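Local coordinates for AlyGC (Glaciecola chathamensis, PDB 5GKD), which cleaves alginate, as a lyase of polysaccharide lyase family 6, probably by beta-elimination with the help of a bound calcium ion, at residues A[553-556]-A[560-563]; A[452-457]-A[462-467]; A[282-287]-A[687-692]; A[232-237]-A[632-637]. All blocks are in the same frame, centred on the assembly; numbering follows the deposited sequence.

Interaction 1 (A[553-556]-A[560-563]); sequences ENLD and SYHF
Leu555 lies over one face of the Tyr561 ring, with its CB 3.8 Å from the ring centroid and 12° off the ring normal, a CH-pi contact over the middle of the ring. The two side chains cross at about a right angle. Tyr561 has CG anti to its backbone N (chi1 -165°), which turns the ring face to the leucine, and its CB comes to 3.3 Å from Leu555 O. Leu555 holds CG anti to its carbonyl carbon (chi1 -77°), which lays CB, CG and CD2 along the ring, and CD2 reaches Tyr561 CE1 at 3.8 Å. Leu555 closes strand 551-555 and is the centre of an inverse gamma turn; the loop that follows leads to Phe563, where the chain turns the corner into strand 564-565, so the contact joins two faces of the C-terminal parallel beta-helix. Leu555 CD2 also lies at the edge of the Phe563 ring, near its plane, and is 4.2 Å from Phe563 CB. Phe563 in turn meets Phe552 and Phe582 edge-to-face. Leu531 of strand 530-534 touches both Leu555 and Tyr561. Replacing Tyr561 with a serine would probably leave Leu555 without the aromatic face it packs on and open a gap beside Leu531.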
loop_
_atom_site.group_PDB
_atom_site.type_symbol
_atom_site.label_atom_id
_atom_site.label_comp_id
_atom_site.label_asym_id
_atom_site.label_seq_id
_atom_site.Cartn_x
_atom_site.Cartn_y
_atom_site.Cartn_z
ATOM N N GLU A 553 -24.618 12.743 0.627
ATOM C CA GLU A 553 -24.558 14.195 0.581
ATOM C C GLU A 553 -23.535 14.748 1.552
ATOM O O GLU A 553 -23.263 14.162 2.602
ATOM C CB GLU A 553 -25.901 14.839 0.930
ATOM C CG GLU A 553 -26.945 14.735 -0.139
ATOM C CD GLU A 553 -28.203 15.500 0.232
ATOM O OE1 GLU A 553 -28.282 15.996 1.381
ATOM O OE2 GLU A 553 -29.103 15.607 -0.629
ATOM N N ASN A 554 -23.008 15.919 1.200
ATOM C CA ASN A 554 -22.236 16.753 2.118
ATOM C C ASN A 554 -20.910 16.098 2.503
ATOM O O ASN A 554 -20.500 16.116 3.666
ATOM C CB ASN A 554 -23.067 17.102 3.354
ATOM C CG ASN A 554 -24.317 17.898 3.001
ATOM O OD1 ASN A 554 -24.275 18.797 2.162
ATOM N ND2 ASN A 554 -25.438 17.552 3.628
ATOM N N LEU A 555 -20.241 15.504 1.515
ATOM C CA LEU A 555 -18.859 15.063 1.671
ATOM C C LEU A 555 -17.939 16.249 1.383
ATOM O O LEU A 555 -17.111 16.240 0.470
ATOM C CB LEU A 555 -18.559 13.882 0.755
ATOM C CG LEU A 555 -19.074 12.485 1.142
ATOM C CD1 LEU A 555 -20.569 12.346 0.964
ATOM C CD2 LEU A 555 -18.343 11.426 0.329
ATOM N N ASP A 556 -18.108 17.299 2.179
ATOM C CA ASP A 556 -17.451 18.540 1.803
ATOM C C ASP A 556 -16.973 19.366 2.993
ATOM O O ASP A 556 -16.734 20.565 2.830
ATOM C CB ASP A 556 -18.381 19.381 0.917
ATOM C CG ASP A 556 -19.706 19.729 1.592
ATOM O OD1 ASP A 556 -20.055 19.131 2.626
ATOM O OD2 ASP A 556 -20.409 20.601 1.054
ATOM N N SER A 560 -10.711 17.124 -0.715
ATOM C CA SER A 560 -10.312 15.752 -1.027
ATOM C C SER A 560 -11.099 14.733 -0.205
ATOM O O SER A 560 -10.548 13.757 0.297
ATOM C CB SER A 560 -8.804 15.549 -0.826
ATOM O OG SER A 560 -8.059 16.426 -1.641
ATOM N N TYR A 561 -12.399 14.950 -0.074
ATOM C CA TYR A 561 -13.284 14.006 0.595
ATOM C C TYR A 561 -13.872 13.119 -0.490
ATOM O O TYR A 561 -14.816 13.509 -1.176
ATOM C CB TYR A 561 -14.370 14.738 1.372
ATOM C CG TYR A 561 -15.122 13.911 2.388
ATOM C CD1 TYR A 561 -15.199 12.526 2.288
ATOM C CD2 TYR A 561 -15.750 14.524 3.465
ATOM C CE1 TYR A 561 -15.888 11.785 3.226
ATOM C CE2 TYR A 561 -16.427 13.789 4.406
ATOM C CZ TYR A 561 -16.500 12.431 4.284
ATOM O OH TYR A 561 -17.185 11.710 5.230
ATOM N N HIS A 562 -13.314 11.919 -0.634
ATOM C CA HIS A 562 -13.697 11.001 -1.694
ATOM C C HIS A 562 -14.855 10.119 -1.268
ATOM O O HIS A 562 -15.020 9.791 -0.090
ATOM C CB HIS A 562 -12.514 10.126 -2.089
ATOM C CG HIS A 562 -11.251 10.897 -2.275
ATOM N ND1 HIS A 562 -11.092 11.826 -3.281
ATOM C CD2 HIS A 562 -10.092 10.893 -1.579
ATOM C CE1 HIS A 562 -9.887 12.361 -3.193
ATOM N NE2 HIS A 562 -9.261 11.812 -2.170
ATOM N N PHE A 563 -15.657 9.718 -2.249
ATOM C CA PHE A 563 -16.712 8.762 -1.942
ATOM C C PHE A 563 -16.161 7.334 -1.841
ATOM O O PHE A 563 -16.455 6.621 -0.874
ATOM C CB PHE A 563 -17.821 8.837 -2.993
ATOM C CG PHE A 563 -18.864 7.786 -2.824
ATOM C CD1 PHE A 563 -19.829 7.900 -1.836
ATOM C CD2 PHE A 563 -18.866 6.665 -3.627
ATOM C CE1 PHE A 563 -20.780 6.917 -1.663
ATOM C CE2 PHE A 563 -19.813 5.687 -3.467
ATOM C CZ PHE A 563 -20.773 5.810 -2.479
#

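Interaction 2 (A[452-457]-A[462-467]); sequences FDAIAS and DVLVLQ
Ala454 and Leu464 mark the nearest approach of the two backbones, with the CA atom of Ala454 7.5 Å from that of Leu464. The first belongs to the short helix 450-457 and the second to strand 462-466, and the four residues between the segments form neither helix nor strand. No hydrogen bond links the two, so helix and strand meet through side chains. At the end of the helix, Asp453 O accepts from both Ser457 N and Ser457 OG, which reach it from opposite faces of its carbonyl plane; the hydroxyl bond, from Ser457 OG to Asp453 O, is 3.2 Å long.

The contact itself turns on one methyl group, Leu464 CD2. Leu464 points its CB toward the helix, and with CG anti to the carbonyl carbon (chi1 -83°) it carries CD2 to 3.9 Å from Ala454 CB. The same methyl is 3.7 Å from Ile455 CG1. Ile455 points its CB away from the strand, yet CG1, set beside its own backbone N, still touches the leucine. The Ile455 and Leu464 side chains cross at about a right angle.

The helix packs against the start of the C-terminal parallel beta-helix, its side chains reaching strands 441-444, 477-479 and 482-487, consistent with the helix that caps the end of the barrel in pectate lyase-like folds. Ile455 continues onto Leu477 and Leu483, while Ala454 and Leu464 both touch Val444. Strand 462-466 itself runs parallel between strands 441-444 and 482-487.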
loop_
_atom_site.group_PDB
_atom_site.type_symbol
_atom_site.label_atom_id
_atom_site.label_comp_id
_atom_site.label_asym_id
_atom_site.label_seq_id
_atom_site.Cartn_x
_atom_site.Cartn_y
_atom_site.Cartn_z
ATOM N N PHE A 452 -22.558 -0.726 13.919
ATOM C CA PHE A 452 -21.334 -1.442 14.245
ATOM C C PHE A 452 -21.630 -2.798 14.862
ATOM O O PHE A 452 -20.985 -3.796 14.531
ATOM C CB PHE A 452 -20.494 -0.585 15.194
ATOM C CG PHE A 452 -19.177 -1.200 15.584
ATOM C CD1 PHE A 452 -19.086 -2.055 16.677
ATOM C CD2 PHE A 452 -18.021 -0.893 14.878
ATOM C CE1 PHE A 452 -17.874 -2.619 17.040
ATOM C CE2 PHE A 452 -16.802 -1.448 15.237
ATOM C CZ PHE A 452 -16.726 -2.311 16.324
ATOM N N ASP A 453 -22.600 -2.855 15.773
ATOM C CA ASP A 453 -22.892 -4.111 16.444
ATOM C C ASP A 453 -23.681 -5.051 15.548
ATOM O O ASP A 453 -23.451 -6.260 15.568
ATOM C CB ASP A 453 -23.645 -3.851 17.751
ATOM C CG ASP A 453 -22.793 -3.125 18.775
ATOM O OD1 ASP A 453 -21.567 -3.347 18.800
ATOM O OD2 ASP A 453 -23.348 -2.323 19.554
ATOM N N ALA A 454 -24.605 -4.525 14.745
ATOM C CA ALA A 454 -25.370 -5.405 13.864
ATOM C C ALA A 454 -24.478 -6.030 12.797
ATOM O O ALA A 454 -24.608 -7.221 12.489
ATOM C CB ALA A 454 -26.518 -4.637 13.216
ATOM N N ILE A 455 -23.577 -5.240 12.216
ATOM C CA ILE A 455 -22.625 -5.777 11.247
ATOM C C ILE A 455 -21.774 -6.875 11.887
ATOM O O ILE A 455 -21.587 -7.956 11.320
ATOM C CB ILE A 455 -21.757 -4.636 10.677
ATOM C CG1 ILE A 455 -22.557 -3.792 9.688
ATOM C CG2 ILE A 455 -20.500 -5.175 10.031
ATOM C CD1 ILE A 455 -21.917 -2.476 9.360
ATOM N N ALA A 456 -21.283 -6.627 13.098
ATOM C CA ALA A 456 -20.326 -7.540 13.705
ATOM C C ALA A 456 -20.938 -8.897 14.026
ATOM O O ALA A 456 -20.235 -9.907 13.988
ATOM C CB ALA A 456 -19.731 -6.915 14.970
ATOM N N SER A 457 -22.227 -8.957 14.349
ATOM C CA SER A 457 -22.812 -10.233 14.738
ATOM C C SER A 457 -23.646 -10.871 13.640
ATOM O O SER A 457 -24.092 -12.010 13.808
ATOM C CB SER A 457 -23.649 -10.079 16.007
ATOM O OG SER A 457 -24.717 -9.188 15.810
ATOM N N ASP A 462 -26.239 -12.191 5.125
ATOM C CA ASP A 462 -27.395 -11.621 5.808
ATOM C C ASP A 462 -27.783 -10.273 5.209
ATOM O O ASP A 462 -27.016 -9.650 4.470
ATOM C CB ASP A 462 -27.108 -11.453 7.297
ATOM C CG ASP A 462 -27.196 -12.754 8.046
ATOM O OD1 ASP A 462 -27.635 -13.744 7.427
ATOM O OD2 ASP A 462 -26.833 -12.793 9.245
ATOM N N VAL A 463 -28.996 -9.821 5.543
ATOM C CA VAL A 463 -29.507 -8.517 5.119
ATOM C C VAL A 463 -29.910 -7.742 6.362
ATOM O O VAL A 463 -30.789 -8.172 7.113
ATOM C CB VAL A 463 -30.689 -8.641 4.147
ATOM C CG1 VAL A 463 -31.217 -7.261 3.774
ATOM C CG2 VAL A 463 -30.278 -9.395 2.905
ATOM N N LEU A 464 -29.264 -6.605 6.581
ATOM C CA LEU A 464 -29.607 -5.717 7.680
ATOM C C LEU A 464 -30.673 -4.734 7.200
ATOM O O LEU A 464 -30.489 -4.060 6.181
ATOM C CB LEU A 464 -28.366 -4.976 8.181
ATOM C CG LEU A 464 -27.393 -5.638 9.179
ATOM C CD1 LEU A 464 -27.050 -7.066 8.818
ATOM C CD2 LEU A 464 -26.108 -4.814 9.332
ATOM N N VAL A 465 -31.793 -4.674 7.923
ATOM C CA VAL A 465 -32.934 -3.835 7.571
ATOM C C VAL A 465 -33.028 -2.742 8.628
ATOM O O VAL A 465 -33.463 -2.992 9.758
ATOM C CB VAL A 465 -34.232 -4.641 7.475
ATOM C CG1 VAL A 465 -35.325 -3.797 6.865
ATOM C CG2 VAL A 465 -34.005 -5.891 6.653
ATOM N N LEU A 466 -32.602 -1.531 8.272
ATOM C CA LEU A 466 -32.553 -0.429 9.223
ATOM C C LEU A 466 -33.923 0.226 9.319
ATOM O O LEU A 466 -34.510 0.618 8.303
ATOM C CB LEU A 466 -31.510 0.612 8.811
ATOM C CG LEU A 466 -30.165 0.172 8.241
ATOM C CD1 LEU A 466 -29.324 1.380 7.869
ATOM C CD2 LEU A 466 -29.431 -0.706 9.221
ATOM N N GLN A 467 -34.432 0.344 10.539
ATOM C CA GLN A 467 -35.669 1.069 10.747
ATOM C C GLN A 467 -35.407 2.565 10.617
ATOM O O GLN A 467 -34.260 3.021 10.607
ATOM C CB GLN A 467 -36.255 0.720 12.109
ATOM C CG GLN A 467 -36.399 -0.783 12.343
ATOM C CD GLN A 467 -36.454 -1.146 13.821
ATOM O OE1 GLN A 467 -35.963 -0.404 14.673
ATOM N NE2 GLN A 467 -37.032 -2.300 14.130
#

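Interaction 3 (A[282-287]-A[687-692]); sequences GYRFGS and VGEPKT
Gly688 presents its CA to one face of the Arg284 guanidinium, joining a loop of the N-terminal beta-helix to the loop before strand 691-700 in the second beta-helix. Gly688 CA is 3.5 Å from Arg284 NH1, offset toward the rim of the group, and Phe285 CE1 lies over the opposite face, so the guanidinium is sandwiched between loop and ring. Gly688 has a positive phi (82°), a conformation glycine adopts readily.

Glu689 follows with the salt bridge. Arg284 NE donates to Glu689 OE1 at 2.7 Å in an almost straight bond (175°), and OE1 lies close to the guanidinium plane. The carboxylate uses its anti lone pair and is turned 72° from the guanidinium. Arg284 extends its chain from CG to NE to get there, while NH2 forms a second salt bridge with Glu631; two carboxylates thus hold the cation and probably offset the nearby charge of Arg332.

Past Pro690, Lys691 opens strand 691-700 and runs alongside Tyr283 in the opposite direction. Its chain bends at the last torsion, and Lys691 NZ ends 3.7 Å from Tyr283 CE1, oblique to the ring.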
loop_
_atom_site.group_PDB
_atom_site.type_symbol
_atom_site.label_atom_id
_atom_site.label_comp_id
_atom_site.label_asym_id
_atom_site.label_seq_id
_atom_site.Cartn_x
_atom_site.Cartn_y
_atom_site.Cartn_z
ATOM N N GLY A 282 -16.887 -15.274 -26.157
ATOM C CA GLY A 282 -15.734 -14.397 -26.156
ATOM C C GLY A 282 -15.374 -13.903 -27.532
ATOM O O GLY A 282 -15.854 -14.405 -28.544
ATOM N N TYR A 283 -14.471 -12.927 -27.565
ATOM C CA TYR A 283 -14.027 -12.328 -28.818
ATOM C C TYR A 283 -12.541 -12.005 -28.725
ATOM O O TYR A 283 -11.921 -12.139 -27.672
ATOM C CB TYR A 283 -14.845 -11.071 -29.169
ATOM C CG TYR A 283 -14.863 -10.000 -28.106
ATOM C CD1 TYR A 283 -13.858 -9.047 -28.034
ATOM C CD2 TYR A 283 -15.886 -9.943 -27.169
ATOM C CE1 TYR A 283 -13.876 -8.065 -27.063
ATOM C CE2 TYR A 283 -15.906 -8.972 -26.199
ATOM C CZ TYR A 283 -14.903 -8.033 -26.151
ATOM O OH TYR A 283 -14.937 -7.067 -25.178
ATOM N N ARG A 284 -11.983 -11.560 -29.844
ATOM C CA ARG A 284 -10.554 -11.253 -30.008
ATOM C C ARG A 284 -9.766 -12.477 -29.542
ATOM O O ARG A 284 -10.052 -13.588 -30.003
ATOM C CB ARG A 284 -10.200 -9.944 -29.319
ATOM C CG ARG A 284 -8.854 -9.397 -29.782
ATOM C CD ARG A 284 -8.690 -7.899 -29.511
ATOM N NE ARG A 284 -7.509 -7.390 -30.210
ATOM C CZ ARG A 284 -6.277 -7.377 -29.712
ATOM N NH1 ARG A 284 -6.038 -7.838 -28.485
ATOM N NH2 ARG A 284 -5.280 -6.891 -30.436
ATOM N N PHE A 285 -8.795 -12.334 -28.643
ATOM C CA PHE A 285 -8.020 -13.488 -28.220
ATOM C C PHE A 285 -8.833 -14.468 -27.372
ATOM O O PHE A 285 -8.402 -15.610 -27.196
ATOM C CB PHE A 285 -6.771 -13.033 -27.451
ATOM C CG PHE A 285 -5.813 -12.181 -28.262
ATOM C CD1 PHE A 285 -5.979 -12.016 -29.632
ATOM C CD2 PHE A 285 -4.730 -11.562 -27.641
ATOM C CE1 PHE A 285 -5.108 -11.238 -30.365
ATOM C CE2 PHE A 285 -3.853 -10.789 -28.343
ATOM C CZ PHE A 285 -4.034 -10.616 -29.722
ATOM N N GLY A 286 -9.997 -14.064 -26.859
ATOM C CA GLY A 286 -10.858 -14.981 -26.143
ATOM C C GLY A 286 -11.996 -15.568 -26.959
ATOM O O GLY A 286 -13.000 -16.022 -26.393
ATOM N N SER A 287 -11.858 -15.563 -28.284
ATOM C CA SER A 287 -12.890 -16.118 -29.150
ATOM C C SER A 287 -13.025 -17.632 -28.962
ATOM O O SER A 287 -12.129 -18.310 -28.450
ATOM C CB SER A 287 -12.583 -15.822 -30.619
ATOM O OG SER A 287 -12.500 -14.426 -30.850
ATOM N N VAL A 687 -3.412 -0.568 -25.958
ATOM C CA VAL A 687 -3.422 -1.709 -26.819
ATOM C C VAL A 687 -4.678 -2.568 -26.676
ATOM O O VAL A 687 -5.481 -2.356 -25.823
ATOM C CB VAL A 687 -2.196 -2.597 -26.547
ATOM C CG1 VAL A 687 -0.938 -1.818 -26.733
ATOM C CG2 VAL A 687 -2.220 -3.112 -25.132
ATOM N N GLY A 688 -4.800 -3.544 -27.546
ATOM C CA GLY A 688 -5.881 -4.492 -27.570
ATOM C C GLY A 688 -7.198 -4.153 -28.209
ATOM O O GLY A 688 -8.170 -4.722 -27.868
ATOM N N GLU A 689 -7.192 -3.200 -29.127
ATOM C CA GLU A 689 -8.350 -2.780 -29.906
ATOM C C GLU A 689 -9.596 -2.562 -29.019
ATOM O O GLU A 689 -10.601 -3.228 -29.197
ATOM C CB GLU A 689 -8.644 -3.779 -31.020
ATOM C CG GLU A 689 -7.451 -3.992 -31.974
ATOM C CD GLU A 689 -7.685 -5.062 -33.036
ATOM O OE1 GLU A 689 -7.806 -6.256 -32.693
ATOM O OE2 GLU A 689 -7.727 -4.722 -34.225
ATOM N N PRO A 690 -9.520 -1.643 -28.059
ATOM C CA PRO A 690 -10.681 -1.405 -27.197
ATOM C C PRO A 690 -11.857 -0.868 -27.986
ATOM O O PRO A 690 -11.704 -0.258 -29.044
ATOM C CB PRO A 690 -10.176 -0.368 -26.194
ATOM C CG PRO A 690 -9.119 0.355 -26.923
ATOM C CD PRO A 690 -8.455 -0.667 -27.816
ATOM N N LYS A 691 -13.052 -1.083 -27.434
ATOM C CA LYS A 691 -14.316 -0.720 -28.057
ATOM C C LYS A 691 -14.983 0.369 -27.225
ATOM O O LYS A 691 -15.255 0.167 -26.037
ATOM C CB LYS A 691 -15.220 -1.946 -28.178
ATOM C CG LYS A 691 -14.568 -3.124 -28.889
ATOM C CD LYS A 691 -15.424 -4.387 -28.814
ATOM C CE LYS A 691 -15.052 -5.366 -29.927
ATOM N NZ LYS A 691 -13.598 -5.720 -29.954
ATOM N N THR A 692 -15.261 1.510 -27.859
ATOM C CA THR A 692 -15.836 2.677 -27.202
ATOM C C THR A 692 -17.061 3.165 -27.971
ATOM O O THR A 692 -16.999 3.330 -29.193
ATOM C CB THR A 692 -14.802 3.806 -27.115
ATOM O OG1 THR A 692 -13.673 3.358 -26.369
ATOM C CG2 THR A 692 -15.392 5.029 -26.448
#

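Interaction 4 (A[232-237]-A[632-637]); sequences ESRGTL and STFGPH
The Arg234 guanidinium meets Phe634 and His637 without stacking. Phe634 CD2 comes obliquely to the guanidinium, whose NH1 lies at the edge of the Phe634 ring, near the ring plane and 3.4 Å from CD2, with the two planes 61° apart. A different part of that rim faces the backbone: Arg234 O is in the ring plane, 3.7 Å from Phe634 CE2. At the edge of the guanidinium, His637 CE1 sits near its plane, 4.1 Å from Arg234 NH2, and the imidazole is turned 73° from it. A water also lies in the guanidinium plane, accepting from Arg234 NH1 at 3.0 Å and from Phe634 N at 2.9 Å.

Arg234, the centre of an inverse gamma turn, leads into strand 236-241 of the N-terminal parallel beta-helix, whereas Phe634 belongs to the loop before strand 637-641 of the second one. The buried contact therefore lies at the interface of the two beta-helices, and the Phe634 side chain is about 10 Å from the calcium ion bound by Asn180, Glu183, Glu212 and Glu214. The arginine reaches across with its chain extended from CG to NE and its CG anti to the backbone N (chi1 -151°).

Glu605 forms a salt bridge with Arg234 NH2, which also binds Tyr606 OH. With a leucine in place of Arg234, the carboxylate of Glu605 is likely to lose its cation and the bridging water one of its two donors. His637 is held by hydrogen bonds from its ND1 to Glu605 O and between its NE2 and His259 NE2.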
loop_
_atom_site.group_PDB
_atom_site.type_symbol
_atom_site.label_atom_id
_atom_site.label_comp_id
_atom_site.label_asym_id
_atom_site.label_seq_id
_atom_site.Cartn_x
_atom_site.Cartn_y
_atom_site.Cartn_z
ATOM N N GLU A 232 -17.829 -23.269 -18.351
ATOM C CA GLU A 232 -18.065 -21.870 -18.012
ATOM C C GLU A 232 -16.776 -21.156 -17.627
ATOM O O GLU A 232 -16.756 -20.311 -16.740
ATOM C CB GLU A 232 -19.116 -21.745 -16.906
ATOM C CG GLU A 232 -20.499 -22.190 -17.350
ATOM C CD GLU A 232 -21.592 -21.990 -16.287
ATOM O OE1 GLU A 232 -21.307 -21.467 -15.182
ATOM O OE2 GLU A 232 -22.743 -22.370 -16.567
ATOM N N SER A 233 -15.693 -21.480 -18.317
ATOM C CA SER A 233 -14.395 -20.922 -17.988
ATOM C C SER A 233 -14.131 -19.708 -18.860
ATOM O O SER A 233 -14.202 -19.780 -20.096
ATOM C CB SER A 233 -13.276 -21.954 -18.145
ATOM O OG SER A 233 -13.342 -22.940 -17.129
ATOM N N ARG A 234 -13.793 -18.611 -18.187
ATOM C CA ARG A 234 -13.643 -17.281 -18.762
ATOM C C ARG A 234 -12.258 -17.117 -19.386
ATOM O O ARG A 234 -11.444 -16.297 -18.967
ATOM C CB ARG A 234 -13.880 -16.263 -17.658
ATOM C CG ARG A 234 -14.432 -14.944 -18.050
ATOM C CD ARG A 234 -14.661 -14.143 -16.781
ATOM N NE ARG A 234 -15.084 -12.771 -17.022
ATOM C CZ ARG A 234 -14.256 -11.754 -17.212
ATOM N NH1 ARG A 234 -12.941 -11.943 -17.228
ATOM N NH2 ARG A 234 -14.742 -10.547 -17.389
ATOM N N GLY A 235 -11.999 -17.936 -20.393
ATOM C CA GLY A 235 -10.680 -17.972 -20.994
ATOM C C GLY A 235 -10.645 -18.999 -22.099
ATOM O O GLY A 235 -11.690 -19.422 -22.600
ATOM N N THR A 236 -9.428 -19.418 -22.451
ATOM C CA THR A 236 -9.171 -20.205 -23.642
ATOM C C THR A 236 -8.144 -21.292 -23.352
ATOM O O THR A 236 -7.429 -21.259 -22.347
ATOM C CB THR A 236 -8.634 -19.344 -24.798
ATOM O OG1 THR A 236 -7.303 -18.896 -24.495
ATOM C CG2 THR A 236 -9.514 -18.130 -25.033
ATOM N N LEU A 237 -8.082 -22.256 -24.265
ATOM C CA LEU A 237 -6.935 -23.137 -24.435
ATOM C C LEU A 237 -6.048 -22.507 -25.499
ATOM O O LEU A 237 -6.376 -22.552 -26.683
ATOM C CB LEU A 237 -7.398 -24.527 -24.851
ATOM C CG LEU A 237 -6.439 -25.712 -24.880
ATOM C CD1 LEU A 237 -7.221 -27.007 -25.167
ATOM C CD2 LEU A 237 -5.308 -25.539 -25.857
ATOM N N SER A 632 -3.821 -9.710 -21.988
ATOM C CA SER A 632 -4.206 -10.957 -21.356
ATOM C C SER A 632 -5.532 -10.906 -20.626
ATOM O O SER A 632 -5.902 -11.907 -20.000
ATOM C CB SER A 632 -3.119 -11.393 -20.381
ATOM O OG SER A 632 -1.887 -11.498 -21.043
ATOM N N THR A 633 -6.250 -9.786 -20.675
ATOM C CA THR A 633 -7.435 -9.568 -19.848
ATOM C C THR A 633 -8.546 -8.952 -20.694
ATOM O O THR A 633 -8.351 -8.608 -21.860
ATOM C CB THR A 633 -7.112 -8.666 -18.645
ATOM O OG1 THR A 633 -6.606 -7.413 -19.115
ATOM C CG2 THR A 633 -6.063 -9.304 -17.757
ATOM N N PHE A 634 -9.722 -8.790 -20.090
ATOM C CA PHE A 634 -10.880 -8.281 -20.800
ATOM C C PHE A 634 -11.410 -6.971 -20.244
ATOM O O PHE A 634 -12.224 -6.323 -20.910
ATOM C CB PHE A 634 -12.013 -9.323 -20.785
ATOM C CG PHE A 634 -11.586 -10.691 -21.218
ATOM C CD1 PHE A 634 -10.948 -10.881 -22.430
ATOM C CD2 PHE A 634 -11.796 -11.790 -20.398
ATOM C CE1 PHE A 634 -10.558 -12.141 -22.838
ATOM C CE2 PHE A 634 -11.395 -13.059 -20.802
ATOM C CZ PHE A 634 -10.779 -13.231 -22.028
ATOM N N GLY A 635 -10.980 -6.573 -19.052
ATOM C CA GLY A 635 -11.489 -5.398 -18.397
ATOM C C GLY A 635 -10.438 -4.327 -18.260
ATOM O O GLY A 635 -9.294 -4.520 -18.661
ATOM N N PRO A 636 -10.814 -3.174 -17.709
ATOM C CA PRO A 636 -12.141 -2.772 -17.237
ATOM C C PRO A 636 -13.222 -2.599 -18.307
ATOM O O PRO A 636 -12.938 -2.265 -19.444
ATOM C CB PRO A 636 -11.873 -1.427 -16.564
ATOM C CG PRO A 636 -10.437 -1.465 -16.197
ATOM C CD PRO A 636 -9.783 -2.194 -17.327
ATOM N N HIS A 637 -14.466 -2.859 -17.919
ATOM C CA HIS A 637 -15.642 -2.468 -18.682
ATOM C C HIS A 637 -16.286 -1.312 -17.931
ATOM O O HIS A 637 -16.625 -1.461 -16.756
ATOM C CB HIS A 637 -16.659 -3.603 -18.810
ATOM C CG HIS A 637 -16.103 -4.911 -19.268
ATOM N ND1 HIS A 637 -15.288 -5.695 -18.482
ATOM C CD2 HIS A 637 -16.308 -5.610 -20.416
ATOM C CE1 HIS A 637 -14.987 -6.805 -19.139
ATOM N NE2 HIS A 637 -15.597 -6.780 -20.312
HETATM O O HOH W 1 -10.680 -9.995 -17.578
#

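How the interactions relate
From the N terminus, the chain first lays down 232-237 and 282-287 in the first beta-helix, the opening halves of interactions 4 and 3. It then enters the second beta-helix, where interaction 2 closes a short loop between helix 450-457 and strand 462-466, and interaction 1 closes another at a corner. These two follow in series, with nearest atoms about 14 Å apart, and both fall within the long spans of interactions 3 and 4. Interaction 4 closes at 632-637 and interaction 3 at 687-692, so these two cross. They touch where the backbone at Phe285 and Gly286 packs on the methyl of Thr236, and together they tie the two beta-helices together.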